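Local coordinates for protein LIN-41 (PDB 4UMG) that controls the onset of developmental plasticity in Caenorhabditis elegans as a TRIM-NHL protein, the part described here being its filamin domain, at residues T26-Q31 with L99-S104. Numbering follows the deposited sequence.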
ATOM      1  N   THR A  26       5.148  -7.616  -6.871  1.00 29.09           N
ATOM      2  CA  THR A  26       3.931  -6.848  -7.103  1.00 28.20           C
ATOM      3  C   THR A  26       4.112  -5.430  -6.588  1.00 32.27           C
ATOM      4  O   THR A  26       4.658  -5.258  -5.502  1.00 31.33           O
ATOM      5  CB  THR A  26       2.775  -7.579  -6.368  1.00 30.96           C
ATOM      6  OG1 THR A  26       2.726  -8.929  -6.857  1.00 34.02           O
ATOM      7  CG2 THR A  26       1.421  -6.904  -6.558  1.00 34.75           C
ATOM      8  N   VAL A  27       3.654  -4.431  -7.358  1.00 30.73           N
ATOM      9  CA  VAL A  27       3.777  -3.021  -6.989  1.00 30.52           C
ATOM     10  C   VAL A  27       2.405  -2.339  -6.815  1.00 34.43           C
ATOM     11  O   VAL A  27       1.518  -2.506  -7.659  1.00 34.70           O
ATOM     12  CB  VAL A  27       4.649  -2.257  -8.040  1.00 35.89           C
ATOM     13  CG1 VAL A  27       4.857  -0.802  -7.626  1.00 36.43           C
ATOM     14  CG2 VAL A  27       6.003  -2.936  -8.249  1.00 36.15           C
ATOM     15  N   ILE A  28       2.243  -1.546  -5.737  1.00 29.88           N
ATOM     16  CA  ILE A  28       1.023  -0.774  -5.495  1.00 30.19           C
ATOM     17  C   ILE A  28       1.484   0.669  -5.358  1.00 34.33           C
ATOM     18  O   ILE A  28       2.470   0.923  -4.664  1.00 33.67           O
ATOM     19  CB  ILE A  28       0.267  -1.254  -4.228  1.00 32.32           C
ATOM     20  CG1 ILE A  28      -0.087  -2.764  -4.307  1.00 32.83           C
ATOM     21  CG2 ILE A  28      -0.996  -0.391  -3.969  1.00 32.71           C
ATOM     22  CD1 ILE A  28      -0.476  -3.328  -2.894  1.00 35.63           C
ATOM     23  N   TYR A  29       0.782   1.613  -6.007  1.00 31.81           N
ATOM     24  CA  TYR A  29       1.162   3.020  -5.927  1.00 31.66           C
ATOM     25  C   TYR A  29       0.202   3.756  -5.027  1.00 33.66           C
ATOM     26  O   TYR A  29      -0.999   3.524  -5.113  1.00 33.76           O
ATOM     27  CB  TYR A  29       1.186   3.662  -7.317  1.00 34.20           C
ATOM     28  CG  TYR A  29       2.304   3.124  -8.172  1.00 37.03           C
ATOM     29  CD1 TYR A  29       3.612   3.567  -8.000  1.00 38.55           C
ATOM     30  CD2 TYR A  29       2.071   2.124  -9.111  1.00 39.65           C
ATOM     31  CE1 TYR A  29       4.644   3.096  -8.804  1.00 39.69           C
ATOM     32  CE2 TYR A  29       3.105   1.616  -9.894  1.00 41.33           C
ATOM     33  CZ  TYR A  29       4.392   2.099  -9.730  1.00 51.00           C
ATOM     34  OH  TYR A  29       5.421   1.625 -10.509  1.00 51.26           O
ATOM     35  N   VAL A  30       0.743   4.579  -4.108  1.00 31.32           N
ATOM     36  CA  VAL A  30      -0.019   5.366  -3.127  1.00 29.69           C
ATOM     37  C   VAL A  30       0.237   6.865  -3.343  1.00 35.10           C
ATOM     38  O   VAL A  30       1.381   7.290  -3.498  1.00 34.94           O
ATOM     39  CB  VAL A  30       0.296   4.911  -1.677  1.00 32.92           C
ATOM     40  CG1 VAL A  30      -0.466   5.737  -0.643  1.00 32.50           C
ATOM     41  CG2 VAL A  30      -0.003   3.424  -1.493  1.00 32.33           C
ATOM     42  N   GLN A  31      -0.838   7.648  -3.426  1.00 29.82           N
ATOM     43  CA  GLN A  31      -0.724   9.074  -3.649  1.00 30.35           C
ATOM     44  C   GLN A  31      -0.868   9.745  -2.299  1.00 34.91           C
ATOM     45  O   GLN A  31      -1.918   9.611  -1.676  1.00 35.03           O
ATOM     46  CB  GLN A  31      -1.859   9.509  -4.589  1.00 32.31           C
ATOM     47  CG  GLN A  31      -1.799  10.948  -5.046  1.00 45.70           C
ATOM     48  CD  GLN A  31      -0.612  11.240  -5.910  1.00 74.85           C
ATOM     49  OE1 GLN A  31       0.451  11.640  -5.417  1.00 71.26           O
ATOM     50  NE2 GLN A  31      -0.801  11.158  -7.222  1.00 69.00           N
ATOM     51  N   LEU A  99       4.871   0.725  -3.327  1.00 26.53           N
ATOM     52  CA  LEU A  99       4.936  -0.321  -2.327  1.00 25.44           C
ATOM     53  C   LEU A  99       5.131  -1.633  -3.057  1.00 30.62           C
ATOM     54  O   LEU A  99       4.364  -1.935  -3.967  1.00 33.79           O
ATOM     55  CB  LEU A  99       3.628  -0.385  -1.550  1.00 24.78           C
ATOM     56  CG  LEU A  99       3.239   0.879  -0.772  1.00 31.49           C
ATOM     57  CD1 LEU A  99       1.991   0.615   0.044  1.00 31.58           C
ATOM     58  CD2 LEU A  99       4.335   1.320   0.185  1.00 34.41           C
ATOM     59  N   SER A 100       6.206  -2.347  -2.750  1.00 25.46           N
ATOM     60  CA  SER A 100       6.504  -3.595  -3.438  1.00 25.12           C
ATOM     61  C   SER A 100       6.510  -4.762  -2.489  1.00 27.10           C
ATOM     62  O   SER A 100       7.008  -4.649  -1.371  1.00 27.53           O
ATOM     63  CB  SER A 100       7.856  -3.507  -4.159  1.00 27.45           C
ATOM     64  OG  SER A 100       7.725  -2.634  -5.264  1.00 46.89           O
ATOM     65  N   TYR A 101       5.905  -5.879  -2.907  1.00 25.22           N
ATOM     66  CA  TYR A 101       5.887  -7.079  -2.096  1.00 23.11           C
ATOM     67  C   TYR A 101       5.883  -8.333  -2.964  1.00 26.77           C
ATOM     68  O   TYR A 101       5.562  -8.273  -4.151  1.00 26.04           O
ATOM     69  CB  TYR A 101       4.713  -7.056  -1.085  1.00 23.98           C
ATOM     70  CG  TYR A 101       3.372  -7.320  -1.727  1.00 24.47           C
ATOM     71  CD1 TYR A 101       2.677  -6.304  -2.386  1.00 26.47           C
ATOM     72  CD2 TYR A 101       2.762  -8.570  -1.626  1.00 25.26           C
ATOM     73  CE1 TYR A 101       1.422  -6.536  -2.952  1.00 27.60           C
ATOM     74  CE2 TYR A 101       1.550  -8.834  -2.254  1.00 24.51           C
ATOM     75  CZ  TYR A 101       0.877  -7.811  -2.909  1.00 27.50           C
ATOM     76  OH  TYR A 101      -0.333  -8.045  -3.505  1.00 29.59           O
ATOM     77  N   TYR A 102       6.229  -9.477  -2.373  1.00 23.34           N
ATOM     78  CA  TYR A 102       6.310 -10.751  -3.114  1.00 23.62           C
ATOM     79  C   TYR A 102       5.382 -11.765  -2.456  1.00 26.60           C
ATOM     80  O   TYR A 102       5.702 -12.268  -1.371  1.00 24.88           O
ATOM     81  CB  TYR A 102       7.739 -11.249  -3.084  1.00 25.88           C
ATOM     82  CG  TYR A 102       7.982 -12.490  -3.905  1.00 26.14           C
ATOM     83  CD1 TYR A 102       8.314 -12.402  -5.254  1.00 28.86           C
ATOM     84  CD2 TYR A 102       7.972 -13.752  -3.315  1.00 26.41           C
ATOM     85  CE1 TYR A 102       8.586 -13.543  -6.004  1.00 29.64           C
ATOM     86  CE2 TYR A 102       8.302 -14.896  -4.047  1.00 29.12           C
ATOM     87  CZ  TYR A 102       8.620 -14.780  -5.391  1.00 32.57           C
ATOM     88  OH  TYR A 102       8.907 -15.893  -6.145  1.00 35.30           O
ATOM     89  N   PRO A 103       4.192 -12.011  -3.054  1.00 25.23           N
ATOM     90  CA  PRO A 103       3.254 -12.968  -2.453  1.00 24.75           C
ATOM     91  C   PRO A 103       3.653 -14.394  -2.814  1.00 30.08           C
ATOM     92  O   PRO A 103       3.501 -14.784  -3.971  1.00 30.05           O
ATOM     93  CB  PRO A 103       1.906 -12.565  -3.041  1.00 27.75           C
ATOM     94  CG  PRO A 103       2.239 -11.888  -4.342  1.00 33.07           C
ATOM     95  CD  PRO A 103       3.670 -11.453  -4.319  1.00 29.59           C
ATOM     96  N   SER A 104       4.171 -15.161  -1.834  1.00 26.66           N
ATOM     97  CA  SER A 104       4.672 -16.524  -2.115  1.00 26.63           C
ATOM     98  C   SER A 104       3.570 -17.571  -2.244  1.00 32.38           C
ATOM     99  O   SER A 104       3.773 -18.618  -2.860  1.00 34.27           O
ATOM    100  CB  SER A 104       5.686 -16.945  -1.054  1.00 28.48           C
ATOM    101  OG  SER A 104       5.059 -17.315   0.164  1.00 31.92           O
TER
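The ring of Y101 lies beside the side chain of T26, the two pointing the same way from neighbouring antiparallel strands. T26 CB sits over one ring face, 4.1 Å from the Y101 centroid and displaced toward the rim, while CG2, anti to its own backbone N, reaches Y101 CE1 at 3.6 Å. Y101 CE1 also meets I28 CD1 at 3.7 Å, an approach oblique to the ring. Y101 CG, between its backbone N and carbonyl carbon (chi1 75°), leans toward strand 26-31. An alanine in place of Y101 would probably leave T26 CG2 and I28 CD1 facing a gap. On the same face, V30 CG2 touches L99 CD1 at 3.8 Å. Two hydrogen-bonded pairs, T26 with Y101 and I28 with L99, fix the register through four nearly straight bonds; V27 and S100 form the non-hydrogen-bonded pair between them, with V27 CG2 3.5 Å from S100 OG on the other face. T26 OG1, held by a hydrogen bond to R24 O, lies 3.7 Å from P103 CD. M127 and I129 of strand 118-130 back Y101, and I113 of strand 107-115 meets L99 and V30, within the immunoglobulin-like beta-sandwich of filamin repeats.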